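Local coordinates for protein monothiol glutaredoxin-S14, chloroplastic (Arabidopsis thaliana, PDB 3IPZ) that may donate iron-sulfur clusters to other proteins, bridging its homodimer with a [2Fe-2S] cluster, and may regulate CAX cation transporters, at residues K13-E18 against Q76-G81; V21-G26 against E51-L56. One frame throughout, in Å; residues are numbered along the deposited sequence.

Contact 1 of 2, residues K13-E18 against Q76-G81; sequences KLVNSE and QLYIGG
V15, near the C-terminal end of helix 5-15, rests on the ring of Y78 from strand 76-79, and this apolar overlap is the tight part of the contact. Its CG1 lies 3.5 Å from the ring centroid and only 10° off the normal, a CH-pi contact over the middle of one face. CB meets the same ring nearer its rim, 3.6 Å from Y78 CD2. The first torsion of V15 (chi1 -58°) sets CG1 anti to the carbonyl carbon, beside the backbone N, which brings it over the ring, while CG2 reaches toward G81 O. The phenol is held at its far end by a hydrogen bond between Y78 OH and S69 OG of helix 59-69. An alanine in place of Y78 would probably leave the methyl CG1 of V15 facing a gap and S69 without its phenol partner.

Toward solvent the contact becomes polar and loose, and water mediates much of it. Water 1 is hydrogen-bonded to V15 O and accepts from G81 N at 2.6 Å, bridging the two backbones. V15 O also receives a CA-H...O contact from G81 CA, 3.3 Å away with 147° at the hydrogen. The amide of N16 reaches back to helix 5-15, ND2 donating to E12 O; the same ND2 donates to water 2, which makes a weak bond to G81 O. N16 OD1 stands 3.2 Å from G81 CA, and a beta carbon on G81 would clash with that oxygen, so the close approach depends on glycine. G80 and G81 both have positive phi, with backbone angles near those of a type I' turn, and they link strands 76-79 and 82-85. The contact thus seats the N-terminal helix of a glutaredoxin domain, a thioredoxin-fold structure, against its antiparallel beta hairpin.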
loop_
_atom_site.group_PDB
_atom_site.type_symbol
_atom_site.label_atom_id
_atom_site.label_comp_id
_atom_site.label_asym_id
_atom_site.label_seq_id
_atom_site.Cartn_x
_atom_site.Cartn_y
_atom_site.Cartn_z
ATOM N N LYS A 13 6.002 5.976 10.290
ATOM C CA LYS A 13 4.899 5.959 11.242
ATOM C C LYS A 13 3.604 5.618 10.515
ATOM O O LYS A 13 2.798 4.809 10.981
ATOM C CB LYS A 13 4.773 7.323 11.932
ATOM C CG LYS A 13 3.615 7.404 12.925
ATOM C CD LYS A 13 3.520 8.757 13.623
ATOM C CE LYS A 13 2.277 8.819 14.515
ATOM N NZ LYS A 13 2.184 10.065 15.326
ATOM N N LEU A 14 3.418 6.239 9.358
ATOM C CA LEU A 14 2.231 6.017 8.547
ATOM C C LEU A 14 2.068 4.546 8.123
ATOM O O LEU A 14 0.983 3.971 8.276
ATOM C CB LEU A 14 2.284 6.887 7.289
ATOM C CG LEU A 14 0.974 7.488 6.795
ATOM C CD1 LEU A 14 1.141 7.834 5.340
ATOM C CD2 LEU A 14 -0.178 6.527 6.966
ATOM N N VAL A 15 3.127 3.940 7.585
ATOM C CA VAL A 15 3.016 2.548 7.138
ATOM C C VAL A 15 2.892 1.536 8.274
ATOM O O VAL A 15 2.501 0.391 8.048
ATOM C CB VAL A 15 4.186 2.135 6.194
ATOM C CG1 VAL A 15 4.210 3.059 4.984
ATOM C CG2 VAL A 15 5.513 2.155 6.933
ATOM N N ASN A 16 3.189 1.960 9.497
ATOM C CA ASN A 16 3.073 1.072 10.648
ATOM C C ASN A 16 1.843 1.377 11.496
ATOM O O ASN A 16 1.626 0.733 12.520
ATOM C CB ASN A 16 4.330 1.157 11.526
ATOM C CG ASN A 16 5.524 0.452 10.908
ATOM O OD1 ASN A 16 5.614 -0.772 10.929
ATOM N ND2 ASN A 16 6.439 1.226 10.335
ATOM N N SER A 17 1.037 2.346 11.073
ATOM C CA SER A 17 -0.158 2.719 11.834
ATOM C C SER A 17 -1.265 1.670 11.765
ATOM O O SER A 17 -2.143 1.615 12.629
ATOM C CB SER A 17 -0.690 4.083 11.371
ATOM O OG SER A 17 -1.038 4.092 9.997
ATOM N N GLU A 18 -1.222 0.836 10.733
ATOM C CA GLU A 18 -2.199 -0.233 10.580
ATOM C C GLU A 18 -1.456 -1.444 10.023
ATOM O O GLU A 18 -0.349 -1.304 9.487
ATOM C CB GLU A 18 -3.321 0.172 9.622
ATOM C CG GLU A 18 -4.156 1.370 10.063
ATOM C CD GLU A 18 -4.800 1.197 11.432
ATOM O OE1 GLU A 18 -5.098 0.046 11.828
ATOM O OE2 GLU A 18 -5.025 2.224 12.109
ATOM N N GLN A 76 0.598 0.992 -4.081
ATOM C CA GLN A 76 1.735 0.543 -3.305
ATOM C C GLN A 76 1.101 -0.048 -2.046
ATOM O O GLN A 76 0.387 0.643 -1.326
ATOM C CB GLN A 76 2.651 1.721 -2.945
ATOM C CG GLN A 76 3.677 2.049 -4.012
ATOM C CD GLN A 76 4.615 3.176 -3.618
ATOM O OE1 GLN A 76 4.900 3.385 -2.439
ATOM N NE2 GLN A 76 5.116 3.896 -4.613
ATOM N N LEU A 77 1.361 -1.324 -1.790
ATOM C CA LEU A 77 0.793 -2.003 -0.635
ATOM C C LEU A 77 1.804 -2.274 0.457
ATOM O O LEU A 77 2.894 -2.779 0.204
ATOM C CB LEU A 77 0.161 -3.333 -1.064
ATOM C CG LEU A 77 -0.526 -4.210 -0.005
ATOM C CD1 LEU A 77 -1.745 -3.486 0.576
ATOM C CD2 LEU A 77 -0.958 -5.529 -0.647
ATOM N N TYR A 78 1.440 -1.919 1.681
ATOM C CA TYR A 78 2.291 -2.164 2.834
ATOM C C TYR A 78 1.584 -3.150 3.777
ATOM O O TYR A 78 0.361 -3.075 3.979
ATOM C CB TYR A 78 2.592 -0.855 3.579
ATOM C CG TYR A 78 3.748 -0.069 2.998
ATOM C CD1 TYR A 78 3.582 0.737 1.862
ATOM C CD2 TYR A 78 5.020 -0.147 3.579
ATOM C CE1 TYR A 78 4.669 1.454 1.320
ATOM C CE2 TYR A 78 6.099 0.552 3.053
ATOM C CZ TYR A 78 5.922 1.350 1.924
ATOM O OH TYR A 78 7.014 2.010 1.403
ATOM N N ILE A 79 2.356 -4.076 4.340
ATOM C CA ILE A 79 1.824 -5.066 5.267
ATOM C C ILE A 79 2.833 -5.222 6.386
ATOM O O ILE A 79 4.012 -5.478 6.124
ATOM C CB ILE A 79 1.622 -6.439 4.588
ATOM C CG1 ILE A 79 0.654 -6.311 3.417
ATOM C CG2 ILE A 79 1.066 -7.438 5.584
ATOM C CD1 ILE A 79 0.675 -7.478 2.431
ATOM N N GLY A 80 2.370 -5.064 7.629
ATOM C CA GLY A 80 3.262 -5.181 8.769
ATOM C C GLY A 80 4.322 -4.092 8.753
ATOM O O GLY A 80 5.399 -4.252 9.333
ATOM N N GLY A 81 4.022 -2.984 8.081
ATOM C CA GLY A 81 4.960 -1.876 8.021
ATOM C C GLY A 81 6.092 -2.042 7.024
ATOM O O GLY A 81 7.031 -1.241 7.018
HETATM O O HOH W 1 1.775 -2.119 7.107
HETATM O O HOH W 2 9.203 0.089 9.170
#

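Contact 2 of 2, residues V21-G26 against E51-L56; sequences VLFMKG and EDVNIL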
loop_
_atom_site.group_PDB
_atom_site.type_symbol
_atom_site.label_atom_id
_atom_site.label_comp_id
_atom_site.label_asym_id
_atom_site.label_seq_id
_atom_site.Cartn_x
_atom_site.Cartn_y
_atom_site.Cartn_z
ATOM N N VAL A 21 -1.763 -1.172 4.900
ATOM C CA VAL A 21 -1.951 0.193 4.405
ATOM C C VAL A 21 -1.755 0.238 2.886
ATOM O O VAL A 21 -0.711 -0.158 2.360
ATOM C CB VAL A 21 -0.943 1.166 5.075
ATOM C CG1 VAL A 21 -1.061 2.560 4.469
ATOM C CG2 VAL A 21 -1.188 1.213 6.574
ATOM N N LEU A 22 -2.766 0.735 2.187
ATOM C CA LEU A 22 -2.728 0.826 0.736
ATOM C C LEU A 22 -2.635 2.266 0.237
ATOM O O LEU A 22 -3.484 3.088 0.548
ATOM C CB LEU A 22 -3.996 0.206 0.169
ATOM C CG LEU A 22 -4.103 -0.293 -1.262
ATOM C CD1 LEU A 22 -5.440 0.167 -1.796
ATOM C CD2 LEU A 22 -2.961 0.191 -2.114
ATOM N N PHE A 23 -1.606 2.574 -0.538
ATOM C CA PHE A 23 -1.490 3.912 -1.105
ATOM C C PHE A 23 -2.026 3.777 -2.523
ATOM O O PHE A 23 -1.466 3.058 -3.328
ATOM C CB PHE A 23 -0.037 4.375 -1.077
ATOM C CG PHE A 23 0.474 4.609 0.311
ATOM C CD1 PHE A 23 1.304 3.676 0.933
ATOM C CD2 PHE A 23 0.075 5.739 1.024
ATOM C CE1 PHE A 23 1.730 3.858 2.244
ATOM C CE2 PHE A 23 0.496 5.939 2.342
ATOM C CZ PHE A 23 1.325 4.996 2.956
ATOM N N MET A 24 -3.127 4.464 -2.808
ATOM C CA MET A 24 -3.777 4.356 -4.107
ATOM C C MET A 24 -4.169 5.670 -4.764
ATOM O O MET A 24 -3.978 6.757 -4.213
ATOM C CB MET A 24 -5.048 3.518 -3.953
ATOM C CG MET A 24 -6.064 4.161 -3.027
ATOM S SD MET A 24 -7.523 3.141 -2.670
ATOM C CE MET A 24 -8.259 3.027 -4.326
ATOM N N LYS A 25 -4.715 5.546 -5.969
ATOM C CA LYS A 25 -5.200 6.689 -6.720
ATOM C C LYS A 25 -6.697 6.653 -6.465
ATOM O O LYS A 25 -7.414 5.785 -6.979
ATOM C CB LYS A 25 -4.884 6.521 -8.206
ATOM C CG LYS A 25 -3.392 6.598 -8.488
ATOM C CD LYS A 25 -3.083 6.562 -9.958
ATOM C CE LYS A 25 -1.599 6.763 -10.184
ATOM N NZ LYS A 25 -1.245 6.655 -11.633
ATOM N N GLY A 26 -7.162 7.571 -5.625
ATOM C CA GLY A 26 -8.570 7.596 -5.301
ATOM C C GLY A 26 -8.825 7.031 -3.921
ATOM O O GLY A 26 -7.944 7.037 -3.059
ATOM N N GLU A 51 -6.169 0.236 5.661
ATOM C CA GLU A 51 -6.295 1.676 5.560
ATOM C C GLU A 51 -5.944 2.098 4.130
ATOM O O GLU A 51 -4.896 1.718 3.606
ATOM C CB GLU A 51 -5.345 2.367 6.532
ATOM C CG GLU A 51 -5.421 3.889 6.467
ATOM C CD GLU A 51 -6.721 4.437 7.042
ATOM O OE1 GLU A 51 -7.078 5.595 6.722
ATOM O OE2 GLU A 51 -7.374 3.711 7.826
ATOM N N ASP A 52 -6.825 2.860 3.491
ATOM C CA ASP A 52 -6.559 3.331 2.137
ATOM C C ASP A 52 -6.239 4.821 2.163
ATOM O O ASP A 52 -6.956 5.622 2.762
ATOM C CB ASP A 52 -7.748 3.041 1.199
ATOM C CG ASP A 52 -9.030 3.751 1.616
ATOM O OD1 ASP A 52 -9.440 3.619 2.788
ATOM O OD2 ASP A 52 -9.641 4.430 0.758
ATOM N N VAL A 53 -5.135 5.180 1.524
ATOM C CA VAL A 53 -4.691 6.563 1.470
ATOM C C VAL A 53 -4.620 7.052 0.023
ATOM O O VAL A 53 -3.926 6.469 -0.810
ATOM C CB VAL A 53 -3.307 6.699 2.121
ATOM C CG1 VAL A 53 -2.762 8.102 1.942
ATOM C CG2 VAL A 53 -3.416 6.353 3.583
ATOM N N ASN A 54 -5.347 8.124 -0.267
ATOM C CA ASN A 54 -5.360 8.702 -1.603
ATOM C C ASN A 54 -4.122 9.595 -1.834
ATOM O O ASN A 54 -3.982 10.643 -1.206
ATOM C CB ASN A 54 -6.636 9.527 -1.773
ATOM C CG ASN A 54 -6.893 9.928 -3.214
ATOM O OD1 ASN A 54 -5.977 9.965 -4.043
ATOM N ND2 ASN A 54 -8.149 10.253 -3.516
ATOM N N ILE A 55 -3.221 9.186 -2.725
ATOM C CA ILE A 55 -2.037 9.999 -3.007
ATOM C C ILE A 55 -2.262 10.993 -4.160
ATOM O O ILE A 55 -1.335 11.678 -4.587
ATOM C CB ILE A 55 -0.781 9.121 -3.305
ATOM C CG1 ILE A 55 -1.135 7.926 -4.206
ATOM C CG2 ILE A 55 -0.175 8.648 -2.003
ATOM C CD1 ILE A 55 -1.444 8.289 -5.654
ATOM N N LEU A 56 -3.498 11.080 -4.652
ATOM C CA LEU A 56 -3.827 12.009 -5.741
ATOM C C LEU A 56 -4.042 13.433 -5.229
ATOM O O LEU A 56 -4.208 14.369 -6.013
ATOM C CB LEU A 56 -5.089 11.556 -6.481
ATOM C CG LEU A 56 -4.902 10.363 -7.414
ATOM C CD1 LEU A 56 -6.198 10.088 -8.129
ATOM C CD2 LEU A 56 -3.794 10.653 -8.416
#
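Parallel pairing of L22 and M24 with E51, V53 and I55 joins the two strands of a beta-alpha-beta unit, the first half of the thioredoxin fold. The axes of 21-24 and 51-54 approach to 4.7 Å at 23°. L22 N donates to E51 O at 2.7 Å, and L22 O accepts from V53 N at 2.8 Å. M24 repeats the pattern, its N bonded to V53 O and its O to I55 N. That last carbonyl is crowded by a side chain as well: with chi1 at 42°, I55 CG1 sits between its own backbone N and carbonyl carbon and comes within 3.1 Å of M24 O.

At the end of strand 51-54, N54 OD1 takes over the pairing. It accepts from L56 N at 2.8 Å, forming an Asx turn, and from G26 N at 3.1 Å; the two donors come from opposite faces of the amide plane, G26 N standing 67° out of it. This double grip fixes the amide against the G26 backbone, where a beta carbon would be jammed against K25 O. L56 crosses K25 at about a right angle, CD1 lying 3.8 Å from K25 CB. K25, a glutathione-binding residue by similarity, sends its extended chain onward from there.

F23 and V53 lie side by side on one face of the sheet, F23 CD2 being 3.7 Å from V53 CB. On the opposite face M24 SD touches D52 CB, and the D52 carboxylate forms a salt bridge with R28. The face of L22 and M24 is covered by helix 34-45, that of F23 and V53 by helix 59-69, with helix 5-15 also packing on F23, and strand 20-24 continues the sheet to antiparallel strand 76-79 on its other side.

Contact 2 is nested within the chain loop closed by contact 1, and their centres lie 11 Å apart. Strand 20-24 joins them: probable hydrogen bonds run from Y78 N to V21 O and from F23 N to Q76 O, each 2.9 Å. Helix 5-15 adds packing, with L14 CD1 3.6 Å from F23 CE2. The two differ in their relation to the active site. In contact 2, the side chain of K25 is about 4 Å from that of C33, the inferred cluster ligand, and the side chain of F23 is about 4 Å from that of F74, which binds glutathione by similarity. In contact 1, Y78 remains about 7 Å from F74, measured between side chains.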